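PDB 4R1H: Lmo0741 protein from Listeria monocytogenes, which probably binds DNA as a winged helix-turn-helix transcriptional regulator of the GntR family. Local coordinates for residues 13-17 with 54-59; 29-35 with 71-77. All blocks are in the same frame, centred on the assembly; numbering follows the deposited sequence. Where two conformers were deposited one is given.

Interaction 1 of 2, residues 13-17 with 54-59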
loop_
_atom_site.group_PDB
_atom_site.type_symbol
_atom_site.label_atom_id
_atom_site.label_comp_id
_atom_site.label_asym_id
_atom_site.label_seq_id
_atom_site.Cartn_x
_atom_site.Cartn_y
_atom_site.Cartn_z
ATOM N N TYR A 13 7.114 -3.504 15.721
ATOM C CA TYR A 13 6.409 -4.728 16.150
ATOM C C TYR A 13 5.263 -5.104 15.231
ATOM O O TYR A 13 4.976 -6.332 15.045
ATOM C CB TYR A 13 5.961 -4.692 17.602
ATOM C CG TYR A 13 4.668 -3.989 17.784
ATOM C CD1 TYR A 13 4.642 -2.622 17.990
ATOM C CD2 TYR A 13 3.449 -4.697 17.836
ATOM C CE1 TYR A 13 3.452 -1.941 18.177
ATOM C CE2 TYR A 13 2.253 -4.019 18.025
ATOM C CZ TYR A 13 2.256 -2.651 18.257
ATOM O OH TYR A 13 1.073 -1.954 18.436
ATOM N N LYS A 14 4.587 -4.139 14.623
ATOM C CA LYS A 14 3.460 -4.486 13.755
ATOM C C LYS A 14 4.004 -5.133 12.470
ATOM O O LYS A 14 3.338 -5.961 11.879
ATOM C CB LYS A 14 2.646 -3.256 13.392
ATOM C CG LYS A 14 1.770 -2.771 14.528
ATOM C CD LYS A 14 0.562 -3.685 14.754
ATOM C CE LYS A 14 -0.589 -2.875 15.386
ATOM N NZ LYS A 14 -1.647 -3.749 15.981
ATOM N N GLN A 15 5.190 -4.719 12.022
ATOM C CA GLN A 15 5.806 -5.354 10.875
ATOM C C GLN A 15 6.232 -6.801 11.135
ATOM O O GLN A 15 6.151 -7.680 10.231
ATOM C CB GLN A 15 6.994 -4.564 10.364
ATOM C CG GLN A 15 6.546 -3.225 9.847
ATOM C CD GLN A 15 7.705 -2.379 9.397
ATOM O OE1 GLN A 15 8.298 -2.669 8.361
ATOM N NE2 GLN A 15 8.030 -1.310 10.162
ATOM N N ILE A 16 6.658 -7.048 12.356
ATOM C CA ILE A 16 6.998 -8.379 12.782
ATOM C C ILE A 16 5.726 -9.200 12.882
ATOM O O ILE A 16 5.738 -10.384 12.521
ATOM C CB ILE A 16 7.750 -8.427 14.131
ATOM C CG1 ILE A 16 9.030 -7.546 14.140
ATOM C CG2 ILE A 16 8.103 -9.875 14.506
ATOM C CD1 ILE A 16 10.254 -8.127 13.463
ATOM N N VAL A 17 4.650 -8.623 13.434
ATOM C CA VAL A 17 3.388 -9.341 13.420
ATOM C C VAL A 17 3.048 -9.766 11.976
ATOM O O VAL A 17 2.651 -10.919 11.741
ATOM C CB VAL A 17 2.284 -8.519 14.036
ATOM C CG1 VAL A 17 0.939 -9.149 13.849
ATOM C CG2 VAL A 17 2.572 -8.390 15.540
ATOM N N ARG A 54 6.710 -7.919 22.018
ATOM C CA ARG A 54 5.445 -7.195 21.842
ATOM C C ARG A 54 4.631 -7.864 20.733
ATOM O O ARG A 54 3.379 -8.007 20.867
ATOM C CB ARG A 54 5.571 -5.693 21.509
ATOM C CG ARG A 54 4.204 -5.042 21.666
ATOM C CD ARG A 54 4.144 -3.586 21.518
ATOM N NE ARG A 54 2.803 -3.046 21.828
ATOM C CZ ARG A 54 2.552 -1.735 22.037
ATOM N NH1 ARG A 54 3.498 -0.781 21.915
ATOM N NH2 ARG A 54 1.320 -1.343 22.348
ATOM N N ALA A 55 5.321 -8.278 19.677
ATOM C CA ALA A 55 4.647 -8.950 18.533
ATOM C C ALA A 55 4.005 -10.295 18.994
ATOM O O ALA A 55 2.829 -10.564 18.701
ATOM C CB ALA A 55 5.644 -9.233 17.425
ATOM N N TYR A 56 4.770 -11.083 19.754
ATOM C CA TYR A 56 4.252 -12.329 20.333
ATOM C C TYR A 56 3.061 -12.060 21.257
ATOM O O TYR A 56 2.063 -12.772 21.199
ATOM C CB TYR A 56 5.359 -13.101 21.010
ATOM C CG TYR A 56 6.245 -13.901 20.096
ATOM C CD1 TYR A 56 6.109 -13.851 18.712
ATOM C CD2 TYR A 56 7.188 -14.795 20.622
ATOM C CE1 TYR A 56 6.876 -14.688 17.895
ATOM C CE2 TYR A 56 7.948 -15.630 19.830
ATOM C CZ TYR A 56 7.793 -15.587 18.448
ATOM O OH TYR A 56 8.583 -16.416 17.673
ATOM N N ALA A 57 3.105 -11.005 22.081
ATOM C CA ALA A 57 1.937 -10.629 22.872
ATOM C C ALA A 57 0.691 -10.345 22.091
ATOM O O ALA A 57 -0.385 -10.824 22.438
ATOM C CB ALA A 57 2.237 -9.429 23.783
ATOM N N GLU A 58 0.817 -9.605 20.995
ATOM C CA GLU A 58 -0.294 -9.294 20.179
ATOM C C GLU A 58 -0.837 -10.585 19.524
ATOM O O GLU A 58 -2.050 -10.804 19.499
ATOM C CB GLU A 58 0.063 -8.265 19.106
ATOM C CG GLU A 58 -1.124 -7.981 18.194
ATOM C CD GLU A 58 -0.927 -6.803 17.286
ATOM O OE1 GLU A 58 -0.592 -5.732 17.856
ATOM O OE2 GLU A 58 -1.200 -6.976 16.075
ATOM N N LEU A 59 0.060 -11.424 19.085
ATOM C CA LEU A 59 -0.361 -12.726 18.493
ATOM C C LEU A 59 -1.105 -13.629 19.519
ATOM O O LEU A 59 -2.071 -14.403 19.181
ATOM C CB LEU A 59 0.873 -13.392 17.914
ATOM C CG LEU A 59 1.433 -12.779 16.643
ATOM C CD1 LEU A 59 2.758 -13.386 16.399
ATOM C CD2 LEU A 59 0.501 -12.962 15.455
#
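The guanidinium of R54 lies flat on one face of the Y13 ring, planes 7° apart and centres 4.4 Å apart. The cation-pi geometry is off-centre, because the methylene CD of R54 sits squarely over the ring, 3.6 Å from its centroid in a CH-pi contact. At the ring edge, CE2 of Y13 is 3.3 Å from OE1 of E58. K14 forms a salt bridge with that same oxygen, NZ to OE1 of E58 2.9 Å. Deeper in, small A55 lets the axes of segments 13-17 and 54-59 come within 8.7 Å at a crossing angle of -55°: CB of A55 meets CG2 of V17 at 3.7 Å and CG2 of I16 at 3.9 Å, while CG1 of V17 reaches CD2 of L59 at 4.2 Å. The contact packs helix 49-61, second of the helix-turn-helix and probably the DNA-recognition helix as in the GntR family, on helix 12-25. Apolar packing fills its buried side; stacked and ionic groups hold the more exposed margin, where E58 balances the charge of K14.

Interaction 2 of 2, residues 29-35 with 71-77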
loop_
_atom_site.group_PDB
_atom_site.type_symbol
_atom_site.label_atom_id
_atom_site.label_comp_id
_atom_site.label_asym_id
_atom_site.label_seq_id
_atom_site.Cartn_x
_atom_site.Cartn_y
_atom_site.Cartn_z
ATOM N N TYR A 29 4.779 -22.130 8.855
ATOM C CA TYR A 29 4.489 -22.670 10.168
ATOM C C TYR A 29 3.158 -23.414 9.984
ATOM O O TYR A 29 2.181 -22.836 9.471
ATOM C CB TYR A 29 4.348 -21.550 11.218
ATOM C CG TYR A 29 5.513 -20.548 11.425
ATOM C CD1 TYR A 29 6.807 -20.760 10.927
ATOM C CD2 TYR A 29 5.308 -19.403 12.168
ATOM C CE1 TYR A 29 7.832 -19.827 11.158
ATOM C CE2 TYR A 29 6.325 -18.471 12.408
ATOM C CZ TYR A 29 7.593 -18.673 11.910
ATOM O OH TYR A 29 8.601 -17.705 12.208
ATOM N N GLU A 30 3.079 -24.710 10.330
ATOM C CA GLU A 30 1.800 -25.418 10.238
ATOM C C GLU A 30 1.096 -25.420 11.611
ATOM O O GLU A 30 1.728 -25.271 12.643
ATOM C CB GLU A 30 1.952 -26.838 9.642
ATOM C CG GLU A 30 2.674 -26.944 8.278
ATOM C CD GLU A 30 1.837 -26.554 7.048
ATOM O OE1 GLU A 30 0.647 -26.188 7.208
ATOM O OE2 GLU A 30 2.374 -26.604 5.898
ATOM N N ALA A 31 -0.217 -25.553 11.571
ATOM C CA ALA A 31 -1.057 -25.456 12.733
ATOM C C ALA A 31 -0.525 -26.394 13.793
ATOM O O ALA A 31 -0.206 -27.569 13.493
ATOM C CB ALA A 31 -2.500 -25.768 12.353
ATOM N N GLY A 32 -0.366 -25.873 15.002
ATOM C CA GLY A 32 0.098 -26.633 16.134
ATOM C C GLY A 32 1.601 -26.608 16.298
ATOM O O GLY A 32 2.084 -27.045 17.309
ATOM N N ASP A 33 2.342 -26.069 15.329
ATOM C CA ASP A 33 3.843 -26.097 15.393
ATOM C C ASP A 33 4.423 -25.237 16.486
ATOM O O ASP A 33 3.881 -24.171 16.801
ATOM C CB ASP A 33 4.478 -25.584 14.050
ATOM C CG ASP A 33 4.474 -26.645 12.918
ATOM O OD1 ASP A 33 4.186 -27.801 13.218
ATOM O OD2 ASP A 33 4.750 -26.313 11.731
ATOM N N LYS A 34 5.546 -25.690 17.050
ATOM C CA LYS A 34 6.348 -24.897 17.973
ATOM C C LYS A 34 7.024 -23.738 17.220
ATOM O O LYS A 34 7.520 -23.930 16.114
ATOM C CB LYS A 34 7.410 -25.774 18.631
ATOM C CG LYS A 34 8.253 -25.010 19.622
ATOM C CD LYS A 34 8.926 -25.999 20.549
ATOM C CE LYS A 34 9.628 -25.252 21.640
ATOM N NZ LYS A 34 10.512 -26.211 22.345
ATOM N N LEU A 35 6.982 -22.543 17.805
ATOM C CA LEU A 35 7.539 -21.333 17.168
ATOM C C LEU A 35 8.942 -21.107 17.706
ATOM O O LEU A 35 9.335 -21.690 18.699
ATOM C CB LEU A 35 6.701 -20.086 17.466
ATOM C CG LEU A 35 5.249 -20.129 16.942
ATOM C CD1 LEU A 35 4.534 -18.914 17.456
ATOM C CD2 LEU A 35 5.160 -20.132 15.445
ATOM N N THR A 71 7.830 -24.838 28.168
ATOM C CA THR A 71 8.102 -25.609 26.951
ATOM C C THR A 71 8.292 -24.710 25.711
ATOM O O THR A 71 9.213 -24.957 24.932
ATOM C CB THR A 71 7.061 -26.716 26.709
ATOM O OG1 THR A 71 6.976 -27.535 27.885
ATOM C CG2 THR A 71 7.466 -27.587 25.551
ATOM N N GLY A 72 7.475 -23.663 25.548
ATOM C CA GLY A 72 7.536 -22.837 24.343
ATOM C C GLY A 72 6.236 -22.179 23.899
ATOM O O GLY A 72 5.245 -22.095 24.653
ATOM N N LYS A 73 6.275 -21.669 22.673
ATOM C CA LYS A 73 5.156 -20.995 22.067
ATOM C C LYS A 73 4.786 -21.736 20.793
ATOM O O LYS A 73 5.649 -22.228 20.073
ATOM C CB LYS A 73 5.466 -19.555 21.772
ATOM C CG LYS A 73 5.684 -18.747 23.064
ATOM C CD LYS A 73 5.762 -17.266 22.822
ATOM C CE LYS A 73 6.254 -16.542 24.073
ATOM N NZ LYS A 73 5.112 -16.330 24.998
ATOM N N TYR A 74 3.487 -21.795 20.556
ATOM C CA TYR A 74 2.923 -22.630 19.543
ATOM C C TYR A 74 1.911 -21.899 18.720
ATOM O O TYR A 74 1.068 -21.147 19.210
ATOM C CB TYR A 74 2.203 -23.840 20.177
ATOM C CG TYR A 74 3.182 -24.792 20.895
ATOM C CD1 TYR A 74 3.614 -24.511 22.160
ATOM C CD2 TYR A 74 3.658 -25.916 20.261
ATOM C CE1 TYR A 74 4.548 -25.327 22.792
ATOM C CE2 TYR A 74 4.581 -26.753 20.888
ATOM C CZ TYR A 74 5.015 -26.431 22.150
ATOM O OH TYR A 74 5.920 -27.236 22.800
ATOM N N LEU A 75 1.858 -22.272 17.459
ATOM C CA LEU A 75 0.796 -21.833 16.590
ATOM C C LEU A 75 -0.493 -22.527 16.884
ATOM O O LEU A 75 -0.523 -23.748 17.065
ATOM C CB LEU A 75 1.211 -22.055 15.121
ATOM C CG LEU A 75 0.164 -21.606 14.075
ATOM C CD1 LEU A 75 -0.095 -20.104 14.139
ATOM C CD2 LEU A 75 0.587 -21.999 12.647
ATOM N N THR A 76 -1.588 -21.779 16.926
ATOM C CA THR A 76 -2.879 -22.389 17.037
ATOM C C THR A 76 -3.105 -23.580 16.137
ATOM O O THR A 76 -2.640 -23.613 14.965
ATOM C CB THR A 76 -3.989 -21.366 16.853
ATOM O OG1 THR A 76 -5.251 -21.969 17.070
ATOM C CG2 THR A 76 -4.025 -20.824 15.371
ATOM N N GLU A 77 -3.799 -24.604 16.648
ATOM C CA GLU A 77 -4.135 -25.706 15.812
ATOM C C GLU A 77 -5.538 -25.556 15.211
ATOM O O GLU A 77 -5.990 -26.444 14.466
ATOM C CB GLU A 77 -3.957 -27.047 16.624
ATOM C CG GLU A 77 -5.169 -27.309 17.464
ATOM C CD GLU A 77 -5.267 -26.470 18.736
ATOM O OE1 GLU A 77 -4.555 -25.484 18.918
ATOM O OE2 GLU A 77 -6.089 -26.895 19.604
HETATM O O HOH W 1 8.898 -21.669 21.351
#
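G32 turns one backbone amide between two successive carbonyls: its N donates weakly to O of L75 at 3.0 Å and to O of T76 at 3.2 Å. It occupies the third position of a type II turn, E30 to D33, with phi near +91°, where a side chain would jam against the preceding carbonyl. The turn is closed by D33 N to E30 O, 2.9 Å, and OD2 of D33 accepts from E30 N at 2.7 Å. Beyond it the chain runs beside strand 72-75 through a single bridge, K34 with Y74, framed by two nearly straight bonds: L75 N to D33 O, 2.9 Å, and L35 N to K73 O, 2.6 Å. A water extends this pairing, donating a hydrogen bond to L35 O (2.7 Å) and accepting one from K73 N (2.9 Å). The aliphatic part of K34 crosses a face of the Y74 ring, and its NZ reaches O of T71 at 3.2 Å. Glycine suits position 72, in a classic beta bulge, since a CB would clash with CE of K34 and jam against the carbonyl O of T71. Among the apolar contacts, L75 CD2 meets CB of Y29 at 4.0 Å, and CD2 of L35 lies 4.4 Å from CB of L75. The loop before helix 38-45 thus lies along strand 72-75, paired in the wing with strand 65-68; L75 packs on I24 of helix 12-25 and I82 of helix 79-103, L35 on Y56 of helix 49-61.

In the fold
From the N terminus, helix 12-25 supplies the first side of interaction 1, and the loop that follows it supplies the first side of interaction 2. The chain then passes through helix 38-45 into helix 49-61, which returns to close interaction 1 across 36 intervening residues. After strand 65-68 and the hairpin turn, strand 72-75 comes back to the loop and closes interaction 2 across 35. The two closures therefore cross rather than nest. Their centres are about 15 Å apart. Interaction 1 joins helix 12-25 to helix 49-61, interaction 2 joins the loop after helix 12-25 to the wing, and packing of Y56 against K73 and L35 links the two. Helix 79-103 then departs from this winged helix-turn-helix domain.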